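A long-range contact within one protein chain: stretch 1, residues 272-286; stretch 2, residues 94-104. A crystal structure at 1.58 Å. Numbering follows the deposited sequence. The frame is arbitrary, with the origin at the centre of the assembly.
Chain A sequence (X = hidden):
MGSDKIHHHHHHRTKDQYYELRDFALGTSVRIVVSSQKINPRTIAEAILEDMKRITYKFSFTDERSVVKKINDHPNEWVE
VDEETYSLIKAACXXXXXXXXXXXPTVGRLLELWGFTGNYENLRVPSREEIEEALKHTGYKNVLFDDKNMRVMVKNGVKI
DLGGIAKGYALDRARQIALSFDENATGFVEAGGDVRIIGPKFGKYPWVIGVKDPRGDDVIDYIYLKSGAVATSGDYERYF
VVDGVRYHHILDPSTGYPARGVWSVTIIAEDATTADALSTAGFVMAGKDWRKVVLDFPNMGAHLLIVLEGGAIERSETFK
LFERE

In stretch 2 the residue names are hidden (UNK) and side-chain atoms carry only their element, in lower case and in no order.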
# COMPACT_ATOMS: atom_id res chain seq x y z
N ALA A 272 4.66 4.99 6.70
CA ALA A 272 3.82 4.73 5.56
C ALA A 272 3.62 3.23 5.29
O ALA A 272 2.59 2.86 4.74
CB ALA A 272 4.39 5.40 4.34
N THR A 273 4.60 2.40 5.64
CA THR A 273 4.46 0.98 5.49
C THR A 273 3.21 0.50 6.29
O THR A 273 2.36 -0.23 5.77
CB THR A 273 5.71 0.24 5.96
OG1 THR A 273 6.84 0.69 5.20
CG2 THR A 273 5.51 -1.25 5.78
N THR A 274 3.13 0.92 7.54
CA THR A 274 1.99 0.59 8.40
C THR A 274 0.67 1.15 7.81
O THR A 274 -0.33 0.44 7.74
CB THR A 274 2.22 1.15 9.80
OG1 THR A 274 3.38 0.53 10.33
CG2 THR A 274 1.01 0.90 10.73
N ALA A 275 0.68 2.41 7.40
CA ALA A 275 -0.52 3.05 6.92
C ALA A 275 -1.00 2.33 5.66
O ALA A 275 -2.20 2.13 5.48
CB ALA A 275 -0.28 4.54 6.63
N ASP A 276 -0.07 1.96 4.77
CA ASP A 276 -0.41 1.30 3.50
C ASP A 276 -1.00 -0.11 3.78
O ASP A 276 -2.08 -0.42 3.30
CB ASP A 276 0.85 1.23 2.61
CG ASP A 276 0.56 0.90 1.18
OD1 ASP A 276 -0.60 0.95 0.77
OD2 ASP A 276 1.58 0.60 0.45
N ALA A 277 -0.29 -0.95 4.56
CA ALA A 277 -0.77 -2.31 4.82
C ALA A 277 -2.12 -2.29 5.53
O ALA A 277 -3.02 -3.06 5.22
CB ALA A 277 0.20 -3.13 5.62
N LEU A 278 -2.24 -1.42 6.54
CA LEU A 278 -3.45 -1.40 7.33
C LEU A 278 -4.61 -0.72 6.62
O LEU A 278 -5.76 -1.05 6.88
CB LEU A 278 -3.20 -0.83 8.71
CG LEU A 278 -2.25 -1.65 9.58
CD1 LEU A 278 -2.15 -1.07 10.98
CD2 LEU A 278 -2.65 -3.10 9.68
N SER A 279 -4.34 0.10 5.62
CA SER A 279 -5.46 0.71 4.88
C SER A 279 -6.11 -0.40 4.03
O SER A 279 -7.32 -0.44 3.91
CB SER A 279 -5.05 1.91 4.05
OG SER A 279 -4.22 1.54 2.97
N THR A 280 -5.29 -1.31 3.49
CA THR A 280 -5.80 -2.44 2.74
C THR A 280 -6.60 -3.35 3.66
O THR A 280 -7.72 -3.73 3.36
CB THR A 280 -4.60 -3.20 2.10
OG1 THR A 280 -3.92 -2.31 1.18
CG2 THR A 280 -5.05 -4.46 1.37
N ALA A 281 -6.02 -3.71 4.80
CA ALA A 281 -6.72 -4.59 5.74
C ALA A 281 -8.04 -3.96 6.22
O ALA A 281 -9.06 -4.62 6.31
CB ALA A 281 -5.87 -4.87 6.96
N GLY A 282 -7.99 -2.68 6.55
CA GLY A 282 -9.21 -1.98 7.02
C GLY A 282 -10.29 -1.95 5.95
O GLY A 282 -11.49 -2.08 6.25
N PHE A 283 -9.89 -1.75 4.71
CA PHE A 283 -10.85 -1.77 3.59
C PHE A 283 -11.59 -3.12 3.55
O PHE A 283 -12.79 -3.18 3.45
CB PHE A 283 -10.14 -1.55 2.28
CG PHE A 283 -11.07 -1.35 1.11
CD1 PHE A 283 -11.62 -2.46 0.48
CD2 PHE A 283 -11.39 -0.09 0.65
CE1 PHE A 283 -12.47 -2.31 -0.61
CE2 PHE A 283 -12.25 0.08 -0.43
CZ PHE A 283 -12.78 -1.04 -1.06
N VAL A 284 -10.83 -4.21 3.62
CA VAL A 284 -11.39 -5.54 3.60
C VAL A 284 -12.26 -5.82 4.83
O VAL A 284 -13.26 -6.48 4.72
CB VAL A 284 -10.28 -6.60 3.50
CG1 VAL A 284 -10.83 -8.02 3.76
CG2 VAL A 284 -9.50 -6.48 2.17
N MSE A 285 -11.84 -5.38 6.01
CA MSE A 285 -12.56 -5.71 7.23
C MSE A 285 -13.78 -4.82 7.46
O MSE A 285 -14.70 -5.22 8.18
CB MSE A 285 -11.59 -5.59 8.40
CG MSE A 285 -10.57 -6.68 8.38
SE MSE A 285 -9.32 -6.52 9.88
CE MSE A 285 -10.63 -7.36 11.28
N ALA A 286 -13.76 -3.61 6.93
CA ALA A 286 -14.80 -2.61 7.29
C ALA A 286 -16.17 -2.92 6.66
O ALA A 286 -17.21 -2.43 7.12
CB ALA A 286 -14.38 -1.22 6.92
N UNK A 94 4.10 -10.54 8.41
CA UNK A 94 3.78 -10.12 9.78
C UNK A 94 2.52 -9.26 9.83
O UNK A 94 1.70 -9.42 10.76
c UNK A 94 4.93 -9.41 10.37
N UNK A 95 2.29 -8.44 8.81
CA UNK A 95 0.99 -7.73 8.73
C UNK A 95 -0.18 -8.66 8.46
O UNK A 95 -1.28 -8.41 8.91
c UNK A 95 1.70 -5.34 8.19
c UNK A 95 1.02 -6.60 7.71
c UNK A 95 1.07 -4.51 9.11
c UNK A 95 1.71 -3.31 9.54
c UNK A 95 3.57 -3.82 8.14
c UNK A 95 2.96 -3.01 9.07
c UNK A 95 2.95 -4.98 7.72
N UNK A 96 0.04 -9.70 7.65
CA UNK A 96 -1.00 -10.68 7.38
C UNK A 96 -1.38 -11.39 8.69
O UNK A 96 -2.56 -11.52 9.01
c UNK A 96 -0.56 -11.65 6.34
N UNK A 97 -0.38 -11.75 9.50
CA UNK A 97 -0.66 -12.37 10.78
C UNK A 97 -1.41 -11.41 11.72
O UNK A 97 -2.39 -11.79 12.38
c UNK A 97 1.55 -14.50 13.03
o UNK A 97 1.76 -15.53 12.35
o UNK A 97 2.25 -14.13 14.00
c UNK A 97 0.37 -13.65 12.65
c UNK A 97 0.63 -12.88 11.39
N UNK A 98 -0.99 -10.16 11.75
CA UNK A 98 -1.60 -9.18 12.63
C UNK A 98 -3.07 -8.97 12.29
O UNK A 98 -3.90 -8.69 13.17
c UNK A 98 -0.86 -7.85 12.48
c UNK A 98 -1.36 -6.67 13.27
c UNK A 98 -0.61 -5.42 12.82
c UNK A 98 -1.16 -6.96 14.77
N UNK A 99 -3.40 -9.06 11.00
CA UNK A 99 -4.77 -8.79 10.54
C UNK A 99 -5.60 -10.06 10.21
O UNK A 99 -6.63 -9.98 9.53
o UNK A 99 -4.02 -8.42 8.26
c UNK A 99 -4.04 -6.55 9.71
c UNK A 99 -4.73 -7.79 9.34
N UNK A 100 -5.12 -11.24 10.64
CA UNK A 100 -5.74 -12.50 10.36
C UNK A 100 -6.02 -12.69 8.90
O UNK A 100 -7.08 -13.18 8.50
o UNK A 100 -5.75 -13.03 13.19
c UNK A 100 -7.02 -12.66 11.17
c UNK A 100 -6.77 -12.52 12.69
o UNK A 100 -7.60 -11.88 13.38
N UNK A 101 -5.06 -12.27 8.08
CA UNK A 101 -5.15 -12.45 6.64
C UNK A 101 -5.99 -11.46 5.88
O UNK A 101 -6.18 -11.63 4.68
N UNK A 102 -6.53 -10.45 6.55
CA UNK A 102 -7.27 -9.39 5.83
C UNK A 102 -6.37 -8.63 4.84
O UNK A 102 -6.75 -8.38 3.68
c UNK A 102 -7.94 -8.45 6.80
N UNK A 103 -5.17 -8.27 5.30
CA UNK A 103 -4.05 -7.98 4.39
C UNK A 103 -3.34 -9.31 4.19
O UNK A 103 -3.01 -9.98 5.17
c UNK A 103 0.52 -6.52 2.72
c UNK A 103 -0.72 -7.52 4.50
c UNK A 103 -0.59 -5.74 2.43
c UNK A 103 -1.78 -5.89 3.14
c UNK A 103 0.49 -7.37 3.76
c UNK A 103 -1.84 -6.77 4.21
c UNK A 103 -3.09 -6.95 5.00
N UNK A 104 -3.12 -9.71 2.94
CA UNK A 104 -2.38 -10.92 2.68
C UNK A 104 -1.60 -10.76 1.39
O UNK A 104 -2.23 -10.60 0.35
o UNK A 104 -1.53 -13.48 2.08
o UNK A 104 -3.17 -14.44 3.19
c UNK A 104 -2.64 -13.43 2.61
c UNK A 104 -3.34 -12.07 2.59

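Position 94 lies on a helix that enters from earlier in the chain. It carries one side-chain carbon, out of reach of stretch 1, and is Ala94. At position 95 a single carbon leads into a six-carbon ring with no oxygen. The ring sits as a knob among Thr273, Thr274, Ala277 and Leu278, with Ala277 CB over one face, 3.8 Å from the ring centroid and 16° off the normal, a CH-pi contact, and Thr274 OG1 at the edge. This is Phe95, its CZ 3.8 Å from Thr274 OG1.

Position 96 has one carbon, out of reach of stretch 1: Ala96. Position 97 has three carbons, the third bearing two oxygens, and makes no contact; it is Glu97. At position 98 four carbons, forked at the second, only graze Leu278; this is Leu98, its CD2 4.4 Å from Leu278 CD2.

At position 99 one carbon carries an oxygen and a carbon, the branching of threonine. The terminal carbon packs against Leu278 CD2 and Ala281 CB, and the oxygen lies near the carbonyl of position 95, so this is Thr99. Its OG1 donates to Phe95 O at 2.8 Å, just where the chain leaves helical geometry.

Position 100 has two carbons, the second with two oxygens, all clear of the contact: Asp100. Position 101 has no side-chain atoms and a phi of 80°, which favours glycine; it is Gly101. Both lie within the type I' turn that begins at Thr99 and ends at position 102. There the side chain is a lone carbon, CB, 3.5 Å from Met285 CG and 4.1 Å from Ala281 CB; this is Ala102.

Position 103 again shows one carbon and a six-carbon ring without oxygen. Ala277 CB lies over a face of this ring too, 4.2 Å from its centroid, and Thr280 CG2 approaches the edge. This is Phe103, its CD1 4.0 Å from Thr280 CG2. Phe103 N donates to Thr99 OG1 at 3.2 Å, so one hydroxyl ties the helix end to the segment beyond the turn. Position 104 has two carbons, the second carrying two oxygens, and its CA-to-CB bond points away from stretch 1: Asp104.

The contact is one of packing, with no hydrogen bond between the stretches. Small residues on the helix of stretch 1 let the partner approach closely: Ala281 CA and Phe103 CA are 4.5 Å apart, and the methyl of Ala277 serves both aromatic rings. Hydrogen bonds within stretch 2 hold together the turn that presents Ala102 to Ala281, Val284 and Met285.

Stretch 2 (94-104) AFAELTDGAFD
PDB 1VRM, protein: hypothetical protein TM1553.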